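Side-chain contact in B-type Cna protein (Enterococcus faecium, PDB 6FWY), which is a cell-wall-anchored surface protein whose thioester domain probably attaches the bacterium covalently to host targets, although its function has not been established: residues F42-S45 with H46-G50. Numbering follows the deposited sequence.
Sequences FKDS and HGNIG
Asp44 and Asn48 clamp the neck of a tight beta hairpin through both backbone and side chain. The amide of Asp44 gives its N-H to Asn48 O at 2.8 Å, and in return Asn48 N binds the carboxylate oxygen Asp44 OD1 at 3.0 Å, on its anti side and 32° out of the carboxylate plane. The turn runs from Asp44 to Gly47 and is of type I, closed by Gly47 N on Asp44 O (3.0 Å), with the donor well above the carbonyl plane. Gly47 takes up the positive phi that completes a type I turn plus G1 bulge, the 3:5 hairpin. With chi1 at 82°, the Asp44 carboxylate folds back over the turn, where OD1 also takes a weak, bent bond from His46 N. The amides of His46 and Asn48 thus converge on Asp44 OD1, an arrangement that would be expected to stabilise its negative charge. A water lies between Asp44 OD2 and Asn48 OD1, close to both; OD2 is also near the edge of the His46 ring, 3.7 Å from ND1, carboxylate and imidazole being turned 68° apart.

Further along, Gly50 N bonds to Phe42 O, and a second water joins Phe42 N to Gly50 O. The Phe42 ring lies with one face against the Gly50 main chain, which carries no side chain there, CE2 coming within 3.6 Å of Gly50 CA. The Lys43 chain runs beside the turn and brings CE to 3.5 Å from Gly47 O.

The hairpin joins strands 32-44 and 49-52 within the large antiparallel sheet. Strand 11-21 flanks the first of them, Phe14 meeting the Phe42 ring roughly at right angles, while strand 258-277 pairs with the second, and Phe42 and Asp44 pack on its Ala258 and Val260, respectively.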
ATOM      1  N   PHE A  42       8.600 -16.851  -6.620  1.00 35.14           N
ATOM      2  CA  PHE A  42       7.184 -17.171  -6.565  1.00 34.74           C
ATOM      3  C   PHE A  42       6.297 -15.915  -6.608  1.00 35.23           C
ATOM      4  O   PHE A  42       6.750 -14.795  -6.317  1.00 33.01           O
ATOM      5  CB  PHE A  42       6.858 -18.025  -5.336  1.00 34.46           C
ATOM      6  CG  PHE A  42       7.105 -17.336  -4.020  1.00 33.79           C
ATOM      7  CD1 PHE A  42       8.390 -17.318  -3.453  1.00 32.52           C
ATOM      8  CD2 PHE A  42       6.064 -16.702  -3.334  1.00 33.34           C
ATOM      9  CE1 PHE A  42       8.610 -16.705  -2.240  1.00 31.91           C
ATOM     10  CE2 PHE A  42       6.284 -16.081  -2.113  1.00 32.57           C
ATOM     11  CZ  PHE A  42       7.557 -16.081  -1.569  1.00 32.51           C
ATOM     12  N   LYS A  43       5.026 -16.153  -6.984  1.00 36.05           N
ATOM     13  CA  LYS A  43       4.002 -15.139  -7.110  1.00 36.67           C
ATOM     14  C   LYS A  43       2.770 -15.610  -6.358  1.00 37.07           C
ATOM     15  O   LYS A  43       2.549 -16.819  -6.218  1.00 37.77           O
ATOM     16  CB  LYS A  43       3.543 -15.005  -8.568  1.00 38.49           C
ATOM     17  CG  LYS A  43       4.572 -14.489  -9.556  1.00 39.29           C
ATOM     18  CD  LYS A  43       4.072 -14.653 -10.996  1.00 40.59           C
ATOM     19  CE  LYS A  43       4.320 -13.408 -11.842  1.00 41.06           C
ATOM     20  NZ  LYS A  43       3.561 -13.473 -13.136  1.00 42.86           N
ATOM     21  N   ASP A  44       1.929 -14.667  -5.936  1.00 36.66           N
ATOM     22  CA  ASP A  44       0.629 -15.031  -5.395  1.00 37.16           C
ATOM     23  C   ASP A  44      -0.312 -15.341  -6.577  1.00 38.06           C
ATOM     24  O   ASP A  44       0.079 -15.174  -7.735  1.00 37.82           O
ATOM     25  CB  ASP A  44       0.118 -13.982  -4.393  1.00 36.92           C
ATOM     26  CG  ASP A  44      -0.562 -12.762  -5.060  1.00 37.72           C
ATOM     27  OD1 ASP A  44      -0.416 -12.541  -6.292  1.00 38.48           O
ATOM     28  OD2 ASP A  44      -1.257 -12.014  -4.325  1.00 37.26           O
ATOM     29  N   SER A  45      -1.525 -15.801  -6.299  1.00 38.69           N
ATOM     30  CA  SER A  45      -2.435 -16.233  -7.373  1.00 39.98           C
ATOM     31  C   SER A  45      -3.012 -15.098  -8.243  1.00 41.21           C
ATOM     32  O   SER A  45      -3.642 -15.370  -9.264  1.00 42.65           O
ATOM     33  CB  SER A  45      -3.569 -17.062  -6.796  1.00 40.15           C
ATOM     34  OG  SER A  45      -4.308 -16.290  -5.895  1.00 38.31           O
ATOM     35  N   HIS A  46      -2.822 -13.844  -7.839  1.00 41.02           N
ATOM     36  CA  HIS A  46      -3.155 -12.684  -8.697  1.00 41.83           C
ATOM     37  C   HIS A  46      -1.940 -12.185  -9.530  1.00 41.87           C
ATOM     38  O   HIS A  46      -2.007 -11.134 -10.159  1.00 42.56           O
ATOM     39  CB  HIS A  46      -3.685 -11.514  -7.856  1.00 41.47           C
ATOM     40  CG  HIS A  46      -4.831 -11.851  -6.954  1.00 41.87           C
ATOM     41  ND1 HIS A  46      -4.716 -11.867  -5.574  1.00 41.12           N
ATOM     42  CD2 HIS A  46      -6.135 -12.118  -7.229  1.00 43.11           C
ATOM     43  CE1 HIS A  46      -5.900 -12.142  -5.043  1.00 41.68           C
ATOM     44  NE2 HIS A  46      -6.772 -12.304  -6.024  1.00 42.66           N
ATOM     45  N   GLY A  47      -0.834 -12.923  -9.524  1.00 41.00           N
ATOM     46  CA  GLY A  47       0.326 -12.581 -10.341  1.00 40.82           C
ATOM     47  C   GLY A  47       1.290 -11.550  -9.760  1.00 39.61           C
ATOM     48  O   GLY A  47       2.146 -11.030 -10.482  1.00 39.12           O
ATOM     49  N   ASN A  48       1.163 -11.242  -8.472  1.00 38.73           N
ATOM     50  CA  ASN A  48       2.077 -10.295  -7.814  1.00 37.64           C
ATOM     51  C   ASN A  48       3.188 -11.053  -7.111  1.00 36.11           C
ATOM     52  O   ASN A  48       2.945 -12.074  -6.470  1.00 35.35           O
ATOM     53  CB  ASN A  48       1.350  -9.402  -6.822  1.00 37.72           C
ATOM     54  CG  ASN A  48       0.296  -8.552  -7.491  1.00 39.92           C
ATOM     55  OD1 ASN A  48      -0.845  -8.495  -7.017  1.00 41.43           O
ATOM     56  ND2 ASN A  48       0.634  -7.946  -8.638  1.00 40.87           N
ATOM     57  N   ILE A  49       4.409 -10.549  -7.267  1.00 35.43           N
ATOM     58  CA  ILE A  49       5.587 -11.195  -6.735  1.00 34.70           C
ATOM     59  C   ILE A  49       5.571 -11.291  -5.203  1.00 33.86           C
ATOM     60  O   ILE A  49       5.207 -10.341  -4.523  1.00 34.17           O
ATOM     61  CB  ILE A  49       6.877 -10.489  -7.242  1.00 34.45           C
ATOM     62  CG1 ILE A  49       8.106 -11.394  -6.922  1.00 34.25           C
ATOM     63  CG2 ILE A  49       7.030  -9.094  -6.638  1.00 33.89           C
ATOM     64  CD1 ILE A  49       9.195 -11.323  -7.960  1.00 34.78           C
ATOM     65  N   GLY A  50       5.915 -12.458  -4.674  1.00 33.86           N
ATOM     66  CA  GLY A  50       6.076 -12.654  -3.216  1.00 32.88           C
ATOM     67  C   GLY A  50       7.557 -12.679  -2.857  1.00 32.51           C
ATOM     68  O   GLY A  50       8.393 -13.047  -3.697  1.00 32.57           O
TER
HETATM   69  O   HOH W   1      10.045 -14.595  -5.138  1.00 32.88           O
HETATM   70  O   HOH W   2      -1.718  -9.535  -4.912  1.00 34.84           O